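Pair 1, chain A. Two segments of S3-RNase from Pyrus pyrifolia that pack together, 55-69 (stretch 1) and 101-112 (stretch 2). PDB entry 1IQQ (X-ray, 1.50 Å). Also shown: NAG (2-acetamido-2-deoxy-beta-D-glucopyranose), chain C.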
# COMPACT_ATOMS: atom_id res chain seq x y z
N LYS A 55 15.72 4.18 -17.57
CA LYS A 55 15.07 5.49 -17.52
C LYS A 55 13.56 5.23 -17.65
O LYS A 55 13.10 4.39 -18.46
CB LYS A 55 15.54 6.36 -18.73
CG LYS A 55 17.00 6.66 -18.64
CD LYS A 55 17.45 7.60 -19.78
CE LYS A 55 18.98 7.77 -19.79
NZ LYS A 55 19.51 9.07 -19.27
N ARG A 56 12.79 5.93 -16.82
CA ARG A 56 11.32 5.82 -16.97
C ARG A 56 10.76 6.72 -18.09
O ARG A 56 11.21 7.85 -18.27
CB ARG A 56 10.58 6.22 -15.66
CG ARG A 56 10.90 5.38 -14.46
CD ARG A 56 10.06 5.81 -13.24
NE ARG A 56 10.37 7.16 -12.80
CZ ARG A 56 11.14 7.49 -11.75
NH1 ARG A 56 11.74 6.58 -10.97
NH2 ARG A 56 11.24 8.77 -11.43
N GLU A 57 9.74 6.22 -18.82
CA GLU A 57 9.07 7.00 -19.88
C GLU A 57 7.99 7.86 -19.26
O GLU A 57 7.52 7.58 -18.14
CB GLU A 57 8.41 6.11 -20.94
CG GLU A 57 9.36 5.36 -21.85
CD GLU A 57 10.14 6.32 -22.71
OE1 GLU A 57 9.53 7.24 -23.32
OE2 GLU A 57 11.37 6.17 -22.74
N LYS A 58 7.60 8.91 -19.96
CA LYS A 58 6.62 9.83 -19.44
C LYS A 58 5.31 9.11 -19.22
O LYS A 58 4.61 9.42 -18.25
CB LYS A 58 6.40 11.03 -20.43
CG LYS A 58 7.60 11.95 -20.66
CD LYS A 58 7.76 12.99 -19.56
CE LYS A 58 9.02 13.80 -19.81
NZ LYS A 58 10.21 12.91 -19.72
N LEU A 59 4.90 8.23 -20.13
CA LEU A 59 3.61 7.56 -19.98
C LEU A 59 3.57 6.78 -18.68
O LEU A 59 2.55 6.80 -18.00
CB LEU A 59 3.30 6.61 -21.15
CG LEU A 59 2.02 5.78 -21.01
CD1 LEU A 59 0.78 6.66 -21.01
CD2 LEU A 59 1.98 4.72 -22.14
N LEU A 60 4.68 6.13 -18.33
CA LEU A 60 4.73 5.34 -17.04
C LEU A 60 4.57 6.32 -15.95
O LEU A 60 3.79 6.08 -14.97
CB LEU A 60 6.08 4.61 -16.90
CG LEU A 60 6.28 3.91 -15.54
CD1 LEU A 60 5.23 2.83 -15.36
CD2 LEU A 60 7.64 3.20 -15.58
N GLU A 61 5.31 7.44 -15.97
CA GLU A 61 5.19 8.42 -14.90
C GLU A 61 3.80 9.01 -14.76
O GLU A 61 3.36 9.32 -13.66
CB GLU A 61 6.28 9.50 -15.03
CG GLU A 61 7.64 8.88 -14.67
CD GLU A 61 8.84 9.76 -14.97
OE1 GLU A 61 8.67 10.81 -15.70
OE2 GLU A 61 9.94 9.38 -14.46
N HIS A 62 3.10 9.18 -15.90
CA HIS A 62 1.76 9.73 -15.85
C HIS A 62 0.82 8.77 -15.11
O HIS A 62 -0.07 9.17 -14.39
CB HIS A 62 1.32 9.87 -17.30
CG HIS A 62 -0.07 10.37 -17.48
ND1 HIS A 62 -1.23 9.71 -17.64
CD2 HIS A 62 -0.39 11.72 -17.49
CE1 HIS A 62 -2.24 10.65 -17.72
NE2 HIS A 62 -1.70 11.85 -17.64
N GLN A 63 1.02 7.47 -15.31
CA GLN A 63 0.17 6.49 -14.60
C GLN A 63 0.53 6.50 -13.14
O GLN A 63 -0.38 6.44 -12.31
CB GLN A 63 0.39 5.10 -15.15
CG GLN A 63 -0.12 4.92 -16.63
CD GLN A 63 0.43 3.62 -17.18
OE1 GLN A 63 -0.13 2.53 -17.03
NE2 GLN A 63 1.57 3.73 -17.82
N LEU A 64 1.81 6.59 -12.82
CA LEU A 64 2.21 6.62 -11.41
C LEU A 64 1.73 7.91 -10.72
O LEU A 64 1.50 7.90 -9.53
CB LEU A 64 3.73 6.54 -11.27
CG LEU A 64 4.29 5.21 -11.79
CD1 LEU A 64 5.83 5.23 -11.70
CD2 LEU A 64 3.83 4.01 -10.93
N GLU A 65 1.57 9.04 -11.46
CA GLU A 65 1.04 10.25 -10.84
C GLU A 65 -0.36 9.99 -10.26
O GLU A 65 -0.74 10.65 -9.31
CB GLU A 65 0.95 11.39 -11.91
CG GLU A 65 2.26 12.03 -12.21
CD GLU A 65 2.19 13.02 -13.37
OE1 GLU A 65 3.20 13.72 -13.56
OE2 GLU A 65 1.15 13.07 -14.09
N ILE A 66 -1.08 9.08 -10.90
CA ILE A 66 -2.43 8.71 -10.50
C ILE A 66 -2.49 7.56 -9.51
O ILE A 66 -3.27 7.64 -8.55
CB ILE A 66 -3.31 8.37 -11.75
CG1 ILE A 66 -3.43 9.62 -12.62
CG2 ILE A 66 -4.74 7.81 -11.35
CD1 ILE A 66 -3.96 9.29 -14.04
N ILE A 67 -1.62 6.57 -9.68
CA ILE A 67 -1.72 5.32 -8.89
C ILE A 67 -0.75 5.35 -7.74
O ILE A 67 -1.01 4.68 -6.70
CB ILE A 67 -1.42 4.09 -9.82
CG1 ILE A 67 -2.60 3.90 -10.77
CG2 ILE A 67 -1.19 2.79 -8.99
CD1 ILE A 67 -2.22 2.98 -11.91
N TRP A 68 0.32 6.10 -7.85
CA TRP A 68 1.36 6.12 -6.81
C TRP A 68 1.91 7.53 -6.58
O TRP A 68 3.11 7.76 -6.61
CB TRP A 68 2.53 5.18 -7.17
CG TRP A 68 3.43 4.78 -6.00
CD1 TRP A 68 3.53 5.40 -4.78
CD2 TRP A 68 4.31 3.65 -5.97
NE1 TRP A 68 4.44 4.68 -3.97
CE2 TRP A 68 4.92 3.62 -4.69
CE3 TRP A 68 4.63 2.66 -6.91
CZ2 TRP A 68 5.83 2.62 -4.34
CZ3 TRP A 68 5.54 1.64 -6.58
CH2 TRP A 68 6.13 1.64 -5.28
N PRO A 69 1.01 8.50 -6.32
CA PRO A 69 1.55 9.86 -6.07
C PRO A 69 2.28 9.99 -4.73
O PRO A 69 2.03 9.26 -3.79
CB PRO A 69 0.27 10.72 -6.01
CG PRO A 69 -0.80 9.69 -5.47
CD PRO A 69 -0.47 8.47 -6.30
N HIS A 101 9.94 -2.42 -14.96
CA HIS A 101 9.12 -3.59 -14.70
C HIS A 101 8.53 -3.53 -13.30
O HIS A 101 7.40 -3.96 -13.08
CB HIS A 101 9.98 -4.86 -14.92
CG HIS A 101 9.24 -6.15 -14.69
ND1 HIS A 101 8.06 -6.48 -15.33
CD2 HIS A 101 9.57 -7.20 -13.92
CE1 HIS A 101 7.70 -7.71 -14.96
NE2 HIS A 101 8.60 -8.16 -14.12
N TYR A 102 9.28 -2.99 -12.36
CA TYR A 102 8.75 -2.84 -11.00
C TYR A 102 7.49 -1.97 -10.98
O TYR A 102 6.45 -2.36 -10.39
CB TYR A 102 9.83 -2.15 -10.13
CG TYR A 102 9.45 -1.87 -8.71
CD1 TYR A 102 8.99 -2.91 -7.87
CD2 TYR A 102 9.61 -0.56 -8.16
CE1 TYR A 102 8.69 -2.68 -6.49
CE2 TYR A 102 9.32 -0.33 -6.84
CZ TYR A 102 8.85 -1.38 -5.98
OH TYR A 102 8.58 -1.16 -4.66
N PHE A 103 7.53 -0.81 -11.60
CA PHE A 103 6.39 0.06 -11.60
C PHE A 103 5.28 -0.50 -12.48
O PHE A 103 4.11 -0.33 -12.15
CB PHE A 103 6.87 1.45 -12.02
CG PHE A 103 7.69 2.14 -10.97
CD1 PHE A 103 7.18 2.42 -9.69
CD2 PHE A 103 9.03 2.49 -11.24
CE1 PHE A 103 8.01 3.00 -8.74
CE2 PHE A 103 9.84 3.09 -10.28
CZ PHE A 103 9.33 3.34 -9.02
N GLU A 104 5.64 -1.11 -13.61
CA GLU A 104 4.58 -1.74 -14.44
C GLU A 104 3.91 -2.85 -13.67
O GLU A 104 2.70 -3.06 -13.81
CB GLU A 104 5.21 -2.29 -15.73
CG GLU A 104 5.65 -1.20 -16.68
CD GLU A 104 6.70 -1.67 -17.69
OE1 GLU A 104 7.07 -2.88 -17.70
OE2 GLU A 104 7.17 -0.78 -18.47
N THR A 105 4.66 -3.57 -12.84
CA THR A 105 4.09 -4.66 -12.03
C THR A 105 3.09 -4.09 -11.02
O THR A 105 2.00 -4.65 -10.82
CB THR A 105 5.18 -5.39 -11.30
OG1 THR A 105 5.99 -6.09 -12.27
CG2 THR A 105 4.56 -6.40 -10.29
N VAL A 106 3.44 -2.97 -10.36
CA VAL A 106 2.47 -2.32 -9.43
C VAL A 106 1.20 -1.88 -10.12
O VAL A 106 0.10 -2.06 -9.60
CB VAL A 106 3.15 -1.12 -8.77
CG1 VAL A 106 2.16 -0.24 -8.03
CG2 VAL A 106 4.19 -1.66 -7.75
N ILE A 107 1.33 -1.31 -11.32
CA ILE A 107 0.15 -0.85 -12.09
C ILE A 107 -0.70 -2.06 -12.48
O ILE A 107 -1.97 -2.00 -12.34
CB ILE A 107 0.65 -0.09 -13.37
CG1 ILE A 107 1.27 1.27 -12.98
CG2 ILE A 107 -0.54 0.07 -14.40
CD1 ILE A 107 2.20 1.92 -14.06
N LYS A 108 -0.03 -3.15 -12.84
CA LYS A 108 -0.73 -4.40 -13.19
C LYS A 108 -1.53 -4.92 -11.98
O LYS A 108 -2.68 -5.39 -12.11
CB LYS A 108 0.24 -5.47 -13.66
CG LYS A 108 -0.49 -6.54 -14.46
CD LYS A 108 0.54 -7.36 -15.16
CE LYS A 108 1.16 -8.27 -14.17
NZ LYS A 108 0.36 -9.51 -14.23
N MET A 109 -0.92 -4.84 -10.79
CA MET A 109 -1.67 -5.30 -9.61
C MET A 109 -2.86 -4.40 -9.32
O MET A 109 -3.99 -4.88 -9.08
CB MET A 109 -0.72 -5.30 -8.38
CG MET A 109 0.37 -6.36 -8.50
SD MET A 109 1.62 -6.05 -7.22
CE MET A 109 2.49 -7.56 -7.46
N TYR A 110 -2.63 -3.09 -9.30
CA TYR A 110 -3.67 -2.16 -8.93
C TYR A 110 -4.83 -2.10 -9.92
O TYR A 110 -6.01 -2.03 -9.53
CB TYR A 110 -3.03 -0.75 -8.78
CG TYR A 110 -3.90 0.29 -8.16
CD1 TYR A 110 -3.90 0.49 -6.77
CD2 TYR A 110 -4.66 1.12 -8.91
CE1 TYR A 110 -4.63 1.48 -6.17
CE2 TYR A 110 -5.42 2.16 -8.34
CZ TYR A 110 -5.39 2.32 -6.95
OH TYR A 110 -6.09 3.38 -6.41
N ILE A 111 -4.51 -2.07 -11.22
CA ILE A 111 -5.53 -1.91 -12.26
C ILE A 111 -5.94 -3.27 -12.82
O ILE A 111 -7.04 -3.79 -12.50
CB ILE A 111 -4.95 -1.01 -13.42
CG1 ILE A 111 -4.65 0.40 -12.92
CG2 ILE A 111 -5.97 -0.99 -14.62
CD1 ILE A 111 -5.86 1.11 -12.28
N SER A 112 -5.10 -3.94 -13.58
CA SER A 112 -5.49 -5.19 -14.22
C SER A 112 -6.03 -6.26 -13.30
O SER A 112 -7.07 -6.91 -13.60
CB SER A 112 -4.29 -5.74 -15.00
OG SER A 112 -4.59 -7.00 -15.56
C1 NAG C . -9.88 3.01 -7.42
C2 NAG C . -9.97 3.81 -8.75
C3 NAG C . -10.91 5.00 -8.52
C4 NAG C . -12.30 4.53 -8.05
C5 NAG C . -12.11 3.66 -6.80
C6 NAG C . -13.35 3.02 -6.28
C7 NAG C . -8.17 4.12 -10.37
C8 NAG C . -6.91 4.86 -10.74
N2 NAG C . -8.67 4.33 -9.13
O3 NAG C . -11.03 5.70 -9.77
O4 NAG C . -13.06 5.69 -7.65
O5 NAG C . -11.20 2.58 -7.13
O6 NAG C . -14.02 2.22 -7.27
O7 NAG C . -8.69 3.34 -11.19

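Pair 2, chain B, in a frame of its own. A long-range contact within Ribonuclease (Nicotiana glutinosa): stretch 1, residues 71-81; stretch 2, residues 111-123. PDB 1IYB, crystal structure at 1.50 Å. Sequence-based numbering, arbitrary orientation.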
# COMPACT_ATOMS: atom_id res chain seq x y z
N ASP B 71 13.01 -18.16 -19.84
CA ASP B 71 14.02 -19.15 -19.50
C ASP B 71 14.05 -19.49 -18.01
O ASP B 71 14.78 -20.39 -17.59
CB ASP B 71 15.40 -18.65 -19.92
CG ASP B 71 15.78 -17.37 -19.21
OD1 ASP B 71 15.07 -16.35 -19.39
OD2 ASP B 71 16.78 -17.38 -18.47
N LEU B 72 13.26 -18.77 -17.22
CA LEU B 72 13.22 -18.99 -15.78
C LEU B 72 11.90 -19.60 -15.33
O LEU B 72 11.76 -20.01 -14.18
CB LEU B 72 13.42 -17.67 -15.03
CG LEU B 72 14.68 -16.85 -15.33
CD1 LEU B 72 14.61 -15.54 -14.55
CD2 LEU B 72 15.92 -17.63 -14.95
N ILE B 73 10.93 -19.67 -16.23
CA ILE B 73 9.61 -20.19 -15.91
C ILE B 73 9.56 -21.58 -15.27
O ILE B 73 8.85 -21.78 -14.29
CB ILE B 73 8.69 -20.17 -17.15
CG1 ILE B 73 8.45 -18.72 -17.59
CG2 ILE B 73 7.36 -20.84 -16.85
CD1 ILE B 73 7.75 -17.86 -16.54
N SER B 74 10.30 -22.55 -15.82
CA SER B 74 10.26 -23.88 -15.23
C SER B 74 10.72 -23.86 -13.77
O SER B 74 10.16 -24.56 -12.93
CB SER B 74 11.12 -24.87 -16.04
OG SER B 74 12.48 -24.51 -16.06
N ARG B 75 11.73 -23.04 -13.47
CA ARG B 75 12.24 -22.94 -12.11
C ARG B 75 11.24 -22.20 -11.21
O ARG B 75 11.09 -22.52 -10.03
CB ARG B 75 13.60 -22.22 -12.10
CG ARG B 75 14.71 -23.02 -12.78
CD ARG B 75 15.96 -22.18 -13.00
NE ARG B 75 16.51 -21.70 -11.74
CZ ARG B 75 17.53 -20.84 -11.64
NH1 ARG B 75 18.10 -20.37 -12.74
NH2 ARG B 75 17.97 -20.46 -10.45
N MET B 76 10.55 -21.22 -11.78
CA MET B 76 9.56 -20.45 -11.04
C MET B 76 8.33 -21.30 -10.74
O MET B 76 7.69 -21.15 -9.70
CB MET B 76 9.16 -19.20 -11.85
CG MET B 76 10.26 -18.15 -11.88
SD MET B 76 10.07 -16.89 -13.17
CE MET B 76 8.54 -16.09 -12.66
N GLN B 77 8.00 -22.21 -11.65
CA GLN B 77 6.85 -23.08 -11.44
C GLN B 77 7.10 -23.99 -10.25
O GLN B 77 6.19 -24.29 -9.47
CB GLN B 77 6.59 -23.90 -12.71
CG GLN B 77 5.92 -23.07 -13.80
CD GLN B 77 5.96 -23.71 -15.17
OE1 GLN B 77 5.20 -23.33 -16.07
NE2 GLN B 77 6.86 -24.67 -15.36
N GLN B 78 8.35 -24.42 -10.08
CA GLN B 78 8.70 -25.30 -8.97
C GLN B 78 8.96 -24.57 -7.66
O GLN B 78 8.57 -25.06 -6.59
CB GLN B 78 9.94 -26.12 -9.33
CG GLN B 78 9.74 -27.06 -10.50
CD GLN B 78 8.52 -27.94 -10.32
OE1 GLN B 78 8.39 -28.64 -9.31
NE2 GLN B 78 7.62 -27.91 -11.29
N ASN B 79 9.58 -23.40 -7.73
CA ASN B 79 9.95 -22.65 -6.54
C ASN B 79 9.12 -21.45 -6.12
O ASN B 79 9.30 -20.93 -5.01
CB ASN B 79 11.41 -22.21 -6.65
CG ASN B 79 12.36 -23.38 -6.69
OD1 ASN B 79 12.72 -23.87 -7.77
ND2 ASN B 79 12.76 -23.85 -5.52
N TRP B 80 8.23 -21.00 -6.99
CA TRP B 80 7.40 -19.82 -6.70
C TRP B 80 5.93 -20.12 -7.02
O TRP B 80 5.29 -19.39 -7.77
CB TRP B 80 7.88 -18.67 -7.58
CG TRP B 80 7.62 -17.29 -7.06
CD1 TRP B 80 6.52 -16.84 -6.38
CD2 TRP B 80 8.47 -16.15 -7.23
NE1 TRP B 80 6.64 -15.49 -6.12
CE2 TRP B 80 7.83 -15.05 -6.63
CE3 TRP B 80 9.73 -15.96 -7.84
CZ2 TRP B 80 8.39 -13.77 -6.62
CZ3 TRP B 80 10.28 -14.69 -7.83
CH2 TRP B 80 9.61 -13.61 -7.22
N PRO B 81 5.37 -21.19 -6.44
CA PRO B 81 3.97 -21.51 -6.72
C PRO B 81 2.96 -20.55 -6.10
O PRO B 81 3.23 -19.91 -5.08
CB PRO B 81 3.82 -22.92 -6.16
CG PRO B 81 4.74 -22.89 -4.97
CD PRO B 81 5.97 -22.19 -5.52
N GLN B 111 13.62 -7.10 -15.07
CA GLN B 111 12.78 -8.24 -14.75
C GLN B 111 13.51 -9.58 -14.68
O GLN B 111 13.34 -10.33 -13.71
CB GLN B 111 11.60 -8.32 -15.71
CG GLN B 111 10.62 -7.18 -15.47
CD GLN B 111 9.37 -7.28 -16.30
OE1 GLN B 111 8.75 -8.34 -16.40
NE2 GLN B 111 8.97 -6.16 -16.90
N HIS B 112 14.33 -9.87 -15.68
CA HIS B 112 15.07 -11.13 -15.67
C HIS B 112 15.98 -11.21 -14.45
O HIS B 112 16.05 -12.24 -13.79
CB HIS B 112 15.91 -11.28 -16.93
CG HIS B 112 16.61 -12.60 -17.02
ND1 HIS B 112 16.03 -13.72 -17.58
CD2 HIS B 112 17.82 -13.00 -16.56
CE1 HIS B 112 16.86 -14.75 -17.46
NE2 HIS B 112 17.95 -14.34 -16.84
N GLY B 113 16.68 -10.11 -14.15
CA GLY B 113 17.58 -10.09 -13.01
C GLY B 113 16.88 -10.23 -11.67
O GLY B 113 17.42 -10.84 -10.75
N TYR B 114 15.69 -9.65 -11.57
CA TYR B 114 14.90 -9.70 -10.35
C TYR B 114 14.47 -11.13 -10.04
O TYR B 114 14.71 -11.65 -8.95
CB TYR B 114 13.65 -8.81 -10.50
CG TYR B 114 12.71 -8.85 -9.31
CD1 TYR B 114 12.99 -8.12 -8.15
CD2 TYR B 114 11.55 -9.62 -9.34
CE1 TYR B 114 12.12 -8.17 -7.05
CE2 TYR B 114 10.69 -9.68 -8.25
CZ TYR B 114 10.98 -8.95 -7.11
OH TYR B 114 10.12 -9.01 -6.03
N PHE B 115 13.81 -11.77 -11.00
CA PHE B 115 13.36 -13.14 -10.80
C PHE B 115 14.53 -14.10 -10.65
O PHE B 115 14.45 -15.04 -9.85
CB PHE B 115 12.43 -13.57 -11.94
CG PHE B 115 11.07 -12.93 -11.86
CD1 PHE B 115 10.79 -11.75 -12.54
CD2 PHE B 115 10.10 -13.48 -11.03
CE1 PHE B 115 9.54 -11.12 -12.39
CE2 PHE B 115 8.86 -12.86 -10.87
CZ PHE B 115 8.58 -11.68 -11.55
N LYS B 116 15.61 -13.87 -11.39
CA LYS B 116 16.78 -14.74 -11.27
C LYS B 116 17.38 -14.64 -9.86
O LYS B 116 17.76 -15.64 -9.26
CB LYS B 116 17.84 -14.38 -12.32
CG LYS B 116 19.19 -15.05 -12.10
CD LYS B 116 20.20 -14.62 -13.15
CE LYS B 116 21.63 -14.89 -12.69
NZ LYS B 116 21.85 -16.30 -12.29
N LYS B 117 17.48 -13.42 -9.34
CA LYS B 117 18.05 -13.24 -8.01
C LYS B 117 17.20 -13.97 -6.97
O LYS B 117 17.72 -14.63 -6.08
CB LYS B 117 18.14 -11.75 -7.65
CG LYS B 117 18.74 -11.49 -6.27
CD LYS B 117 20.20 -11.93 -6.20
CE LYS B 117 20.76 -11.72 -4.80
NZ LYS B 117 22.23 -11.98 -4.74
N ALA B 118 15.88 -13.85 -7.10
CA ALA B 118 14.98 -14.52 -6.16
C ALA B 118 15.19 -16.03 -6.22
O ALA B 118 15.21 -16.71 -5.19
CB ALA B 118 13.53 -14.17 -6.49
N LEU B 119 15.33 -16.56 -7.43
CA LEU B 119 15.53 -18.00 -7.61
C LEU B 119 16.87 -18.44 -7.04
O LEU B 119 16.97 -19.51 -6.43
CB LEU B 119 15.46 -18.35 -9.10
CG LEU B 119 14.07 -18.31 -9.72
CD1 LEU B 119 14.17 -18.50 -11.22
CD2 LEU B 119 13.19 -19.39 -9.10
N ASP B 120 17.90 -17.63 -7.23
CA ASP B 120 19.23 -17.96 -6.72
C ASP B 120 19.24 -17.93 -5.19
O ASP B 120 19.85 -18.79 -4.55
CB ASP B 120 20.28 -17.02 -7.30
CG ASP B 120 20.58 -17.32 -8.77
OD1 ASP B 120 21.33 -16.53 -9.41
OD2 ASP B 120 20.09 -18.34 -9.30
N LEU B 121 18.55 -16.95 -4.60
CA LEU B 121 18.47 -16.85 -3.15
C LEU B 121 17.72 -18.06 -2.59
O LEU B 121 18.06 -18.59 -1.53
CB LEU B 121 17.74 -15.56 -2.75
CG LEU B 121 18.57 -14.27 -2.85
CD1 LEU B 121 17.65 -13.06 -2.82
CD2 LEU B 121 19.59 -14.23 -1.71
N LYS B 122 16.70 -18.50 -3.32
CA LYS B 122 15.89 -19.65 -2.91
C LYS B 122 16.75 -20.91 -2.83
O LYS B 122 16.66 -21.67 -1.86
CB LYS B 122 14.74 -19.84 -3.92
CG LYS B 122 13.82 -21.03 -3.67
CD LYS B 122 13.08 -20.91 -2.35
CE LYS B 122 11.86 -21.83 -2.31
NZ LYS B 122 12.21 -23.26 -2.55
N ASN B 123 17.59 -21.12 -3.83
CA ASN B 123 18.47 -22.28 -3.85
C ASN B 123 19.55 -22.16 -2.78
O ASN B 123 19.99 -23.15 -2.22
CB ASN B 123 19.11 -22.42 -5.23
CG ASN B 123 20.06 -23.60 -5.33
OD1 ASN B 123 19.64 -24.75 -5.21
ND2 ASN B 123 21.34 -23.31 -5.54

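Where do the two contacts differ most sharply? They differ in polar chemistry on matched positions. Pair 1 has no hydrogen bond between its stretches, and A:Gln63 turns back on its own helix, its NE2 donating to A:Leu59 O at 3.2 Å, while its OE1 lies 3.6 Å from A:Ile107 CG2. In pair 2 the matching residue, B:Arg75, reaches across: its NH2 donates to B:Asp120 OD2 at 3.2 Å, a hydrogen bond within a salt bridge. B:Asp120 also takes a salt bridge from its own helix, B:Lys116 NZ to B:Asp120 OD1 at 2.9 Å. The position of B:Asp120 is held in pair 1 by A:Lys108, which makes no contact with the other stretch.

What backbone do these side chains share? In each pair two helices run in broadly the same direction, with axes 10.7 Å apart at closest approach and inclined by 46° in pair 1 and 49° in pair 2. Fourteen central residues superpose with an RMSD of 0.4 Å. The first helix ends alike, since A:Trp68 and B:Trp80 are each the first residue to leave helical phi/psi, and in each the indole packs against the second helix.

How is the middle of the contact filled? A:Ile107 sits as a knob among A:Leu60, A:Gln63, A:Leu64 and A:Ile67, with its CD1 3.4 Å from A:Leu60 CD1. B:Leu119 takes this place in pair 2, its CD1 4.0 Å from both B:Leu72 CB and B:Met76 CG, and it also lies against a face of the B:Arg75 guanidinium. At the next turn, A:Ile67 lays CG2 over a face of the A:Tyr110 ring, 4.0 Å from its centroid, whereas the matched residues in pair 2 are the polar B:Asn79 and B:Lys122.

How do the same aromatic residues adapt to different neighbours? Trp, Tyr and Phe recur at matched positions, but the Phe rings differ by about 26° in chi2 (-60° in A:Phe103; 94°, equivalent to -86°, in B:Phe115). A:Phe103 points an edge toward the face of A:Trp68, with A:Trp68 CZ3 3.6 Å from A:Phe103 CE1, and receives A:Leu64 CD1 over its own face. B:Phe115 meets B:Trp80 obliquely, the ring planes at 44°, and B:Met76 CE comes within 3.5 Å of B:Phe115 CD2. Beside the matched indoles, A:Val106 is matched by the smaller B:Ala118, yet contact persists: A:Trp68 CZ3 lies 3.8 Å from A:Val106 CG2, and B:Trp80 CZ3 3.6 Å from B:Ala118 CB.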